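Local coordinates for protein small COPII coat GTPase SAR1 (Encephalitozoon cuniculi, PDB 6VS4) that is a small guanine-nucleotide-binding protein of the ARF/SAR family, belongs to the COPII vesicle coat and holds guanosine-5'-diphosphate in this structure, at residues Phe112-His117 with Thr172-Gln177; His117-Phe122 with Lys165-Gln170; Thr54-Leu59 with Ser76-Gly81; Lys26-Phe31 with Gly203-Ala208. All coordinates share one frame; numbering follows the deposited sequence. Where two conformers were deposited one is given.

Interaction 1 (Phe112-His117 with Thr172-Gln177)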
# COMPACT_ATOMS: atom_id res chain seq x y z
N PHE A 112 28.37 10.75 -18.05
CA PHE A 112 29.15 9.76 -18.78
C PHE A 112 28.99 8.41 -18.09
O PHE A 112 29.27 8.29 -16.90
CB PHE A 112 30.62 10.17 -18.85
CG PHE A 112 31.43 9.34 -19.80
CD1 PHE A 112 32.00 8.14 -19.40
CD2 PHE A 112 31.62 9.75 -21.11
CE1 PHE A 112 32.75 7.37 -20.28
CE2 PHE A 112 32.37 8.99 -22.00
CZ PHE A 112 32.93 7.80 -21.59
N ILE A 113 28.53 7.41 -18.85
CA ILE A 113 28.16 6.11 -18.30
C ILE A 113 29.11 5.04 -18.83
O ILE A 113 29.37 4.97 -20.04
CB ILE A 113 26.70 5.76 -18.64
CG1 ILE A 113 25.78 6.89 -18.15
CG2 ILE A 113 26.32 4.45 -18.01
CD1 ILE A 113 24.30 6.59 -18.32
N VAL A 114 29.60 4.19 -17.92
CA VAL A 114 30.52 3.10 -18.26
C VAL A 114 29.93 1.78 -17.78
O VAL A 114 29.45 1.68 -16.64
CB VAL A 114 31.91 3.33 -17.64
CG1 VAL A 114 32.85 2.14 -17.92
CG2 VAL A 114 32.52 4.63 -18.13
N ASP A 115 30.01 0.76 -18.63
CA ASP A 115 29.68 -0.61 -18.24
C ASP A 115 30.93 -1.24 -17.63
O ASP A 115 31.87 -1.60 -18.35
CB ASP A 115 29.18 -1.40 -19.45
CG ASP A 115 28.78 -2.84 -19.12
OD1 ASP A 115 29.09 -3.33 -18.01
OD2 ASP A 115 28.17 -3.50 -19.99
N VAL A 116 30.94 -1.41 -16.31
CA VAL A 116 32.12 -1.93 -15.62
C VAL A 116 32.33 -3.41 -15.92
O VAL A 116 33.43 -3.93 -15.69
CB VAL A 116 32.01 -1.70 -14.10
CG1 VAL A 116 31.75 -0.24 -13.80
CG2 VAL A 116 30.91 -2.58 -13.50
N HIS A 117 31.32 -4.09 -16.45
CA HIS A 117 31.47 -5.52 -16.73
C HIS A 117 32.17 -5.76 -18.07
O HIS A 117 32.93 -6.72 -18.21
CB HIS A 117 30.10 -6.19 -16.70
CG HIS A 117 30.17 -7.68 -16.67
ND1 HIS A 117 30.99 -8.37 -15.79
CD2 HIS A 117 29.53 -8.62 -17.40
CE1 HIS A 117 30.84 -9.67 -15.99
NE2 HIS A 117 29.97 -9.85 -16.96
N THR A 172 40.23 3.07 -17.80
CA THR A 172 39.42 4.01 -18.58
C THR A 172 40.01 5.41 -18.64
O THR A 172 39.53 6.24 -19.41
CB THR A 172 37.99 4.10 -18.04
OG1 THR A 172 38.00 4.73 -16.75
CG2 THR A 172 37.35 2.73 -17.92
N GLY A 173 41.01 5.71 -17.82
CA GLY A 173 41.55 7.05 -17.77
C GLY A 173 40.69 8.05 -17.04
O GLY A 173 41.04 9.24 -17.01
N ILE A 174 39.58 7.62 -16.47
CA ILE A 174 38.66 8.51 -15.78
C ILE A 174 39.14 8.69 -14.34
O ILE A 174 39.24 7.72 -13.59
CB ILE A 174 37.22 7.96 -15.82
CG1 ILE A 174 36.80 7.72 -17.27
CG2 ILE A 174 36.26 8.91 -15.10
CD1 ILE A 174 35.50 6.96 -17.42
N GLU A 175 39.43 9.93 -13.96
CA GLU A 175 39.88 10.24 -12.61
C GLU A 175 39.03 11.38 -12.05
O GLU A 175 38.53 12.23 -12.78
CB GLU A 175 41.37 10.62 -12.58
N ASN A 176 38.92 11.40 -10.72
CA ASN A 176 38.13 12.41 -10.04
C ASN A 176 38.89 13.74 -9.99
O ASN A 176 40.12 13.77 -9.90
CB ASN A 176 37.81 11.97 -8.61
CG ASN A 176 36.70 10.94 -8.54
OD1 ASN A 176 35.66 11.08 -9.16
ND2 ASN A 176 36.93 9.87 -7.77
N GLN A 177 38.13 14.83 -10.06
CA GLN A 177 38.60 16.20 -9.85
C GLN A 177 37.42 16.94 -9.22
O GLN A 177 36.61 17.57 -9.90
CB GLN A 177 39.07 16.87 -11.14
CG GLN A 177 40.04 18.03 -10.94
CD GLN A 177 39.46 19.16 -10.11
OE1 GLN A 177 39.67 19.23 -8.90
NE2 GLN A 177 38.73 20.06 -10.76
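The phenyl ring of Phe-112 is met obliquely by the end of Ile-174. Ring atom CE1 of Phe-112 is 4.0 Å from Ile-174 CD1. Tyr-129 of helix 122-135 also packs on this ring, edge-to-face. The methyl CD1 of Ile-174 has a second neighbour, Val-114 CG2, at 3.8 Å. One methyl thus touches two strand residues whose side chains point the same way. The side chains of Val-114 and Ile-174 run past one another in opposite directions. Ile-174 reaches the strand because its chain is extended, with CD1 anti to CA (chi2 170°). The backbones stay well apart: the CA atoms of Val-114 and Thr-172 are 9.0 Å from each other.

The polar groups bond within their own segment or to residues outside the pair. Gly-173 leaves the helical conformation with positive phi just after helix 162-172. Thr-172 OG1 takes a weak bond from Ile-174 N at 3.3 Å and is also bonded to Leu-168 O. At the end of the strand, Asp-115 OD1 accepts His-117 N at 2.8 Å, which makes an Asx turn. This N-H arrives on the anti side of the carboxylate, 34° out of its plane. Asp-115 OD2 pairs with Lys-147.

Ile-174 also rests on Val-143 of the adjacent strand and on Tyr-129. It packs where the sheet, helix 122-135 and the loop after helix 162-172 meet. Helices and loops packed on a largely parallel sheet make up the alpha/beta fold of P-loop proteins, to which this junction belongs.

Interaction 2 (His117-Phe122 with Lys165-Gln170)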
# COMPACT_ATOMS: atom_id res chain seq x y z
N HIS A 117 31.32 -4.09 -16.45
CA HIS A 117 31.47 -5.52 -16.73
C HIS A 117 32.17 -5.76 -18.07
O HIS A 117 32.93 -6.72 -18.21
CB HIS A 117 30.10 -6.19 -16.70
CG HIS A 117 30.17 -7.68 -16.67
ND1 HIS A 117 30.99 -8.37 -15.79
CD2 HIS A 117 29.53 -8.62 -17.40
CE1 HIS A 117 30.84 -9.67 -15.99
NE2 HIS A 117 29.97 -9.85 -16.96
N ASP A 118 31.90 -4.91 -19.07
CA ASP A 118 32.46 -5.06 -20.41
C ASP A 118 33.92 -4.59 -20.42
O ASP A 118 34.28 -3.55 -20.97
CB ASP A 118 31.62 -4.29 -21.42
CG ASP A 118 31.67 -4.90 -22.81
OD1 ASP A 118 30.62 -4.92 -23.49
OD2 ASP A 118 32.74 -5.41 -23.21
N VAL A 119 34.78 -5.41 -19.80
CA VAL A 119 36.18 -5.00 -19.64
C VAL A 119 36.92 -4.96 -20.98
O VAL A 119 37.81 -4.12 -21.16
CB VAL A 119 36.90 -5.93 -18.64
CG1 VAL A 119 36.22 -5.85 -17.27
CG2 VAL A 119 36.91 -7.36 -19.16
N GLU A 120 36.57 -5.83 -21.92
CA GLU A 120 37.30 -5.88 -23.19
C GLU A 120 37.15 -4.60 -24.01
O GLU A 120 38.02 -4.31 -24.84
CB GLU A 120 36.86 -7.10 -24.00
CG GLU A 120 37.21 -8.44 -23.34
CD GLU A 120 38.69 -8.57 -22.96
OE1 GLU A 120 39.56 -8.13 -23.75
OE2 GLU A 120 38.98 -9.11 -21.87
N ARG A 121 36.07 -3.85 -23.80
CA ARG A 121 35.82 -2.62 -24.54
C ARG A 121 36.27 -1.38 -23.76
O ARG A 121 35.86 -0.26 -24.10
CB ARG A 121 34.34 -2.52 -24.90
CG ARG A 121 33.85 -3.69 -25.75
CD ARG A 121 32.36 -3.62 -25.98
NE ARG A 121 31.98 -2.52 -26.86
CZ ARG A 121 30.74 -2.05 -26.94
NH1 ARG A 121 29.78 -2.56 -26.18
NH2 ARG A 121 30.47 -1.05 -27.77
N PHE A 122 37.13 -1.56 -22.75
CA PHE A 122 37.63 -0.44 -21.97
C PHE A 122 38.49 0.50 -22.80
O PHE A 122 38.62 1.68 -22.44
CB PHE A 122 38.43 -0.95 -20.77
CG PHE A 122 37.59 -1.27 -19.57
CD1 PHE A 122 36.23 -1.00 -19.57
CD2 PHE A 122 38.15 -1.84 -18.43
CE1 PHE A 122 35.45 -1.30 -18.45
CE2 PHE A 122 37.38 -2.13 -17.32
CZ PHE A 122 36.03 -1.87 -17.33
N LYS A 165 38.23 0.05 -7.69
CA LYS A 165 38.05 1.44 -8.11
C LYS A 165 39.31 1.98 -8.77
O LYS A 165 39.24 2.65 -9.80
CB LYS A 165 37.64 2.29 -6.90
CG LYS A 165 36.22 2.01 -6.43
CD LYS A 165 35.99 2.48 -4.99
CE LYS A 165 36.28 3.95 -4.81
NZ LYS A 165 36.39 4.27 -3.36
N SER A 166 40.49 1.65 -8.22
CA SER A 166 41.73 2.08 -8.85
C SER A 166 41.91 1.45 -10.22
O SER A 166 42.30 2.12 -11.17
CB SER A 166 42.92 1.73 -7.95
OG SER A 166 43.07 2.67 -6.90
N TRP A 167 41.59 0.16 -10.35
CA TRP A 167 41.75 -0.53 -11.63
C TRP A 167 40.81 0.03 -12.69
O TRP A 167 41.20 0.16 -13.86
CB TRP A 167 41.53 -2.03 -11.44
CG TRP A 167 41.64 -2.84 -12.69
CD1 TRP A 167 42.79 -3.18 -13.36
CD2 TRP A 167 40.56 -3.41 -13.44
NE1 TRP A 167 42.49 -3.94 -14.47
CE2 TRP A 167 41.13 -4.09 -14.54
CE3 TRP A 167 39.17 -3.42 -13.28
CZ2 TRP A 167 40.35 -4.77 -15.48
CZ3 TRP A 167 38.39 -4.09 -14.22
CH2 TRP A 167 38.99 -4.75 -15.31
N LEU A 168 39.57 0.36 -12.31
CA LEU A 168 38.64 0.96 -13.26
C LEU A 168 39.17 2.30 -13.76
O LEU A 168 39.14 2.58 -14.96
CB LEU A 168 37.26 1.14 -12.62
CG LEU A 168 36.42 -0.11 -12.43
CD1 LEU A 168 35.10 0.27 -11.77
CD2 LEU A 168 36.17 -0.79 -13.76
N SER A 169 39.65 3.14 -12.84
CA SER A 169 40.20 4.42 -13.24
C SER A 169 41.44 4.24 -14.11
O SER A 169 41.67 5.01 -15.05
CB SER A 169 40.52 5.27 -12.01
OG SER A 169 39.34 5.86 -11.49
N GLN A 170 42.26 3.22 -13.81
CA GLN A 170 43.48 3.00 -14.59
C GLN A 170 43.15 2.59 -16.02
O GLN A 170 43.81 3.04 -16.96
CB GLN A 170 44.35 1.93 -13.91
CG GLN A 170 45.55 1.51 -14.74
CD GLN A 170 46.38 0.43 -14.07
OE1 GLN A 170 47.58 0.60 -13.84
NE2 GLN A 170 45.76 -0.71 -13.80
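Val-119 and Phe-122 pack against Trp-167 and Leu-168. They join segment 117-122, which leads from strand 109-115 into helix 122-135, to helix 162-172. Both are parts of the alpha/beta fold of small P-loop proteins. The contact is apolar and partly buried.

Two aromatic rings form its middle. The Phe-122 ring and the six-membered ring of Trp-167 make an oblique pair, with centroids 5.6 Å apart and planes inclined at 57°. Trp-167 CH2 lies near the plane of the Phe-122 ring, at its edge, 3.7 Å from CE2 of Phe-122. Trp-167 gets there because its CG is anti to the backbone N (chi1 179°), which carries the indole out from the helix toward the loop.

Aliphatic groups complete the packing. Val-119 CG1 sits at the edge of the indole, in its plane, 3.6 Å from Trp-167 CH2. Within its own segment, Val-119 CA stands 3.7 Å above the plane of the Phe-122 ring, over its centre. One face of that ring is thus taken by its own segment, while its edge turns to the tryptophan.

The polar bonds do not join the two segments; they stay within 117-122 or go to other parts of the chain. Phe-122 N bonds to Val-119 O at 3.1 Å, and Asp-118 is the centre of an inverse gamma turn. Arg-121, at the N-cap position of helix 122-135, makes a salt bridge with Asp-48. It also makes a long one with Asp-118, whose OD1 lies in the guanidinium plane, 3.7 Å from Arg-121 NH1.

The last touch is oblique: Leu-168 CD2 reaches Phe-122 CZ at 3.7 Å.

Interaction 3 (Thr54-Leu59 with Ser76-Gly81). With GDP (guanosine-5'-diphosphate), chain D.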
# COMPACT_ATOMS: atom_id res chain seq x y z
N THR A 54 18.48 3.33 -20.87
CA THR A 54 17.85 2.83 -19.65
C THR A 54 17.73 3.93 -18.60
O THR A 54 16.68 4.07 -17.96
CB THR A 54 18.65 1.64 -19.11
OG1 THR A 54 18.70 0.60 -20.09
CG2 THR A 54 18.01 1.10 -17.84
N LEU A 55 18.79 4.72 -18.42
CA LEU A 55 18.75 5.79 -17.42
C LEU A 55 17.73 6.85 -17.79
O LEU A 55 16.96 7.31 -16.93
CB LEU A 55 20.14 6.42 -17.27
CG LEU A 55 20.18 7.66 -16.37
CD1 LEU A 55 19.64 7.36 -14.97
CD2 LEU A 55 21.58 8.23 -16.30
N VAL A 56 17.71 7.27 -19.06
CA VAL A 56 16.79 8.34 -19.45
C VAL A 56 15.35 7.86 -19.36
O VAL A 56 14.46 8.61 -18.94
CB VAL A 56 17.16 8.87 -20.85
CG1 VAL A 56 16.15 9.89 -21.32
CG2 VAL A 56 18.55 9.51 -20.80
N ASN A 57 15.10 6.60 -19.71
CA ASN A 57 13.78 6.02 -19.51
C ASN A 57 13.42 5.98 -18.03
O ASN A 57 12.23 6.07 -17.68
CB ASN A 57 13.71 4.62 -20.12
CG ASN A 57 13.69 4.65 -21.63
OD1 ASN A 57 13.46 5.70 -22.23
ND2 ASN A 57 13.92 3.50 -22.25
N LYS A 58 14.41 5.86 -17.16
CA LYS A 58 14.15 5.86 -15.73
C LYS A 58 13.72 7.24 -15.23
O LYS A 58 12.90 7.34 -14.32
CB LYS A 58 15.39 5.38 -14.98
CG LYS A 58 15.16 4.93 -13.56
CD LYS A 58 16.42 4.33 -12.94
CE LYS A 58 16.05 3.33 -11.85
NZ LYS A 58 15.45 2.09 -12.44
N LEU A 59 14.23 8.31 -15.85
CA LEU A 59 13.96 9.66 -15.40
C LEU A 59 12.64 10.20 -15.92
O LEU A 59 12.02 11.05 -15.27
CB LEU A 59 15.09 10.60 -15.84
CG LEU A 59 16.49 10.24 -15.36
CD1 LEU A 59 17.53 11.07 -16.10
CD2 LEU A 59 16.61 10.44 -13.87
N SER A 76 19.64 10.47 -29.32
CA SER A 76 18.29 10.53 -28.77
C SER A 76 18.12 11.89 -28.12
O SER A 76 19.10 12.50 -27.68
CB SER A 76 18.03 9.42 -27.74
OG SER A 76 18.07 8.14 -28.35
N TYR A 77 16.87 12.35 -28.06
CA TYR A 77 16.58 13.64 -27.44
C TYR A 77 15.19 13.60 -26.82
O TYR A 77 14.22 13.23 -27.49
CB TYR A 77 16.70 14.78 -28.45
CG TYR A 77 16.43 16.14 -27.85
CD1 TYR A 77 17.39 16.77 -27.05
CD2 TYR A 77 15.22 16.79 -28.05
CE1 TYR A 77 17.14 18.01 -26.48
CE2 TYR A 77 14.97 18.03 -27.48
CZ TYR A 77 15.93 18.63 -26.70
OH TYR A 77 15.69 19.86 -26.14
N ILE A 78 15.10 14.00 -25.55
CA ILE A 78 13.81 14.10 -24.87
C ILE A 78 13.89 15.23 -23.85
O ILE A 78 14.90 15.39 -23.16
CB ILE A 78 13.42 12.76 -24.20
CG1 ILE A 78 12.06 12.89 -23.50
CG2 ILE A 78 14.48 12.34 -23.21
CD1 ILE A 78 11.60 11.62 -22.84
N GLU A 79 12.83 16.01 -23.76
CA GLU A 79 12.73 17.08 -22.78
C GLU A 79 11.97 16.56 -21.57
O GLU A 79 10.79 16.23 -21.67
CB GLU A 79 12.02 18.30 -23.37
CG GLU A 79 12.67 18.78 -24.65
CD GLU A 79 12.49 20.26 -24.87
OE1 GLU A 79 11.94 20.93 -23.97
OE2 GLU A 79 12.89 20.74 -25.95
N ILE A 80 12.65 16.50 -20.43
CA ILE A 80 12.05 16.08 -19.17
C ILE A 80 11.98 17.29 -18.24
O ILE A 80 12.92 17.55 -17.48
CB ILE A 80 12.85 14.94 -18.53
CG1 ILE A 80 13.03 13.80 -19.53
CG2 ILE A 80 12.18 14.50 -17.23
CD1 ILE A 80 13.95 12.70 -19.03
N GLY A 81 10.88 18.03 -18.30
CA GLY A 81 10.84 19.29 -17.57
C GLY A 81 11.92 20.22 -18.08
O GLY A 81 12.04 20.47 -19.29
PB GDP D . 22.69 2.24 -24.48
O1B GDP D . 23.30 1.69 -25.78
O2B GDP D . 21.50 3.12 -24.73
O3B GDP D . 23.81 2.91 -23.67
O3A GDP D . 22.25 0.99 -23.60
PA GDP D . 20.88 0.52 -22.95
O1A GDP D . 20.01 0.02 -24.08
O2A GDP D . 20.31 1.57 -22.08
O5' GDP D . 21.28 -0.76 -22.09
C5' GDP D . 21.79 -1.99 -22.65
C4' GDP D . 21.44 -3.14 -21.75
O4' GDP D . 22.10 -2.97 -20.47
C3' GDP D . 19.94 -3.32 -21.45
O3' GDP D . 19.53 -4.67 -21.62
C2' GDP D . 19.81 -2.87 -19.99
O2' GDP D . 18.77 -3.57 -19.33
C1' GDP D . 21.17 -3.28 -19.44
N9 GDP D . 21.57 -2.56 -18.22
C8 GDP D . 21.60 -1.21 -18.00
N7 GDP D . 21.99 -0.90 -16.79
C5 GDP D . 22.23 -2.12 -16.17
C6 GDP D . 22.65 -2.44 -14.84
O6 GDP D . 22.94 -1.66 -13.93
N1 GDP D . 22.73 -3.81 -14.64
C2 GDP D . 22.48 -4.76 -15.59
N2 GDP D . 22.62 -6.03 -15.22
N3 GDP D . 22.11 -4.47 -16.83
C4 GDP D . 21.99 -3.15 -17.05
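Ile-80 packs on Val-56 and Leu-59, and so lays strand 75-80 against the helix that follows the probable P-loop. The strand belongs to the hairpin with strand 83-90, the interswitch region of ARF and SAR proteins. The axes of the two short segments approach to 10.2 Å and run nearly the same way, 26° apart.

From its CB, Ile-80 divides into two branches. The short branch, CG2, lies 4.0 Å from the carbonyl oxygen Leu-59 O, at the end of the helix. The longer branch starts at CG1, which is anti to the carbonyl carbon (chi1 -54°). It stays extended and sends CD1 under the last helical turn. There CD1 is 4.0 Å from Leu-59 CB. The same methyl lies 4.1 Å from Val-56 O, so it rests on backbone as well as on side chains.

Two residues back along the strand, on the same side, Ile-78 CG2 comes to 3.5 Å from Val-56 CG1. This is close packing. The two side chains slide past each other in opposite directions. Val-56 also touches Val-87 of the partner strand, and Leu-59 touches Phe-28 of helix 9-33. All four residues of the contact are buried.

The other end of the helix serves the nucleotide. Thr-54 belongs to the pocket of guanosine-5'-diphosphate, where Lys-52 and Thr-53 also bond to the ligand. Oxygen O2A of the ligand is gripped twice by this one residue. The backbone N of Thr-54 donates to GDP O2A at 2.8 Å (N-H...O 150°), and its OG1 donates to the same O2A at 2.7 Å.

Interaction 4 (Lys26-Phe31 with Gly203-Ala208)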
# COMPACT_ATOMS: atom_id res chain seq x y z
N LYS A 26 7.92 7.14 -8.84
CA LYS A 26 7.39 8.47 -9.12
C LYS A 26 8.13 9.53 -8.31
O LYS A 26 8.44 10.61 -8.83
CB LYS A 26 5.90 8.52 -8.80
CG LYS A 26 5.23 9.85 -9.12
CD LYS A 26 5.16 10.08 -10.63
CE LYS A 26 4.35 11.31 -10.98
NZ LYS A 26 5.11 12.57 -10.80
N VAL A 27 8.47 9.22 -7.05
CA VAL A 27 9.20 10.17 -6.22
C VAL A 27 10.56 10.48 -6.84
O VAL A 27 10.99 11.64 -6.85
CB VAL A 27 9.35 9.61 -4.79
CG1 VAL A 27 10.30 10.48 -3.99
CG2 VAL A 27 7.99 9.57 -4.11
N PHE A 28 11.23 9.47 -7.38
CA PHE A 28 12.51 9.71 -8.05
C PHE A 28 12.32 10.62 -9.25
O PHE A 28 13.05 11.60 -9.41
CB PHE A 28 13.13 8.37 -8.45
CG PHE A 28 14.41 8.51 -9.24
CD1 PHE A 28 15.60 8.86 -8.62
CD2 PHE A 28 14.42 8.25 -10.60
CE1 PHE A 28 16.77 8.97 -9.35
CE2 PHE A 28 15.60 8.35 -11.33
CZ PHE A 28 16.77 8.72 -10.71
N GLN A 29 11.31 10.34 -10.08
CA GLN A 29 11.06 11.16 -11.25
C GLN A 29 10.76 12.61 -10.86
O GLN A 29 11.22 13.54 -11.53
CB GLN A 29 9.90 10.58 -12.06
CG GLN A 29 10.27 9.31 -12.82
CD GLN A 29 9.06 8.45 -13.14
OE1 GLN A 29 7.96 8.96 -13.31
NE2 GLN A 29 9.27 7.15 -13.24
N ASN A 30 9.99 12.80 -9.79
CA ASN A 30 9.70 14.15 -9.32
C ASN A 30 10.94 14.84 -8.78
O ASN A 30 11.19 16.01 -9.07
CB ASN A 30 8.66 14.09 -8.20
CG ASN A 30 7.25 13.97 -8.72
OD1 ASN A 30 7.03 13.64 -9.88
ND2 ASN A 30 6.28 14.25 -7.85
N PHE A 31 11.74 14.12 -8.00
CA PHE A 31 12.93 14.71 -7.41
C PHE A 31 13.90 15.19 -8.48
O PHE A 31 14.43 16.31 -8.40
CB PHE A 31 13.61 13.70 -6.48
CG PHE A 31 15.04 14.02 -6.18
CD1 PHE A 31 15.37 14.83 -5.11
CD2 PHE A 31 16.06 13.49 -6.97
CE1 PHE A 31 16.70 15.12 -4.83
CE2 PHE A 31 17.38 13.78 -6.69
CZ PHE A 31 17.70 14.59 -5.62
N GLY A 203 20.12 7.73 -2.84
CA GLY A 203 21.06 6.77 -3.36
C GLY A 203 22.07 7.41 -4.29
O GLY A 203 21.95 8.58 -4.71
N PRO A 204 23.10 6.64 -4.64
CA PRO A 204 24.18 7.19 -5.48
C PRO A 204 23.70 7.80 -6.78
O PRO A 204 24.19 8.86 -7.17
CB PRO A 204 25.10 5.98 -5.70
CG PRO A 204 24.28 4.78 -5.35
CD PRO A 204 23.36 5.24 -4.26
N LEU A 205 22.78 7.15 -7.48
CA LEU A 205 22.29 7.70 -8.74
C LEU A 205 21.70 9.09 -8.54
O LEU A 205 22.02 10.03 -9.28
CB LEU A 205 21.27 6.75 -9.37
CG LEU A 205 20.76 7.14 -10.76
CD1 LEU A 205 21.93 7.21 -11.76
CD2 LEU A 205 19.68 6.17 -11.22
N ALA A 206 20.84 9.24 -7.51
CA ALA A 206 20.25 10.55 -7.24
C ALA A 206 21.28 11.54 -6.72
O ALA A 206 21.24 12.73 -7.06
CB ALA A 206 19.10 10.41 -6.23
N ARG A 207 22.24 11.08 -5.91
CA ARG A 207 23.28 11.99 -5.44
C ARG A 207 24.17 12.46 -6.59
O ARG A 207 24.70 13.58 -6.54
CB ARG A 207 24.13 11.35 -4.35
CG ARG A 207 23.41 11.20 -3.02
CD ARG A 207 24.37 10.81 -1.91
NE ARG A 207 25.48 10.01 -2.41
CZ ARG A 207 25.57 8.69 -2.31
NH1 ARG A 207 24.60 8.00 -1.72
NH2 ARG A 207 26.64 8.06 -2.79
N ALA A 208 24.32 11.63 -7.63
CA ALA A 208 25.09 12.05 -8.79
C ALA A 208 24.43 13.23 -9.49
O ALA A 208 25.10 14.19 -9.88
CB ALA A 208 25.27 10.88 -9.76
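The segments of helices 9-33 and 204-223 around Phe-28 and Ala-206 run side by side in the same direction, with axes 11.5 Å apart and inclined at only 14°. The two CA atoms of Phe-28 and Ala-206 are 7.8 Å apart.

Ala-206 CB touches two rings. It lies at the edge of the Phe-28 ring, near its plane, 4.2 Å from Phe-28 CE1. It meets the Phe-31 ring at a slant, 3.8 Å from CE2 of Phe-31. Both phenyl groups have CG anti to the backbone N (chi1 176° and 161°), which leans them across to the other helix. Leu-205 adds its CD2, 3.9 Å from Phe-28 CZ. These two side chains cross at about a right angle. Leu-205 also touches Leu-55 and Lys-58 of helix 52-59, and Leu-144 of the sheet.

Helix 9-33 has partners in the assembly too. Asn-30 ND2 bonds to Met-5 O and Asp-7 O of a second subunit, and Gln-10 of a third subunit packs on Phe-28.

An N-terminal helix preceding the nucleotide-binding domain is characteristic of the ARF/SAR family; here its C-terminal part packs beside the last helix.

All four contacts are held across by apolar side chains, but their settings differ. Interactions 1, 3 and 4 are buried, while interaction 2 is only partly so, with a partly exposed indole. Interactions 1 and 2 are neighbours sharing His-117; interaction 2 uses helix 162-172 and interaction 1 the loop after it. Ile-174 O of the first probably bonds to Ser-169 OG of the second. Interactions 3 and 4 meet where Leu-59 packs on Phe-28, and both lie across the chain's centre from interaction 1. Leu-55 and Ile-113 link interactions 1 and 3. Aromatic rings dominate interactions 2 and 4, and branched aliphatics interaction 3. The segments of interaction 3 alone bond the nucleotide; those of interaction 4 alone touch other subunits.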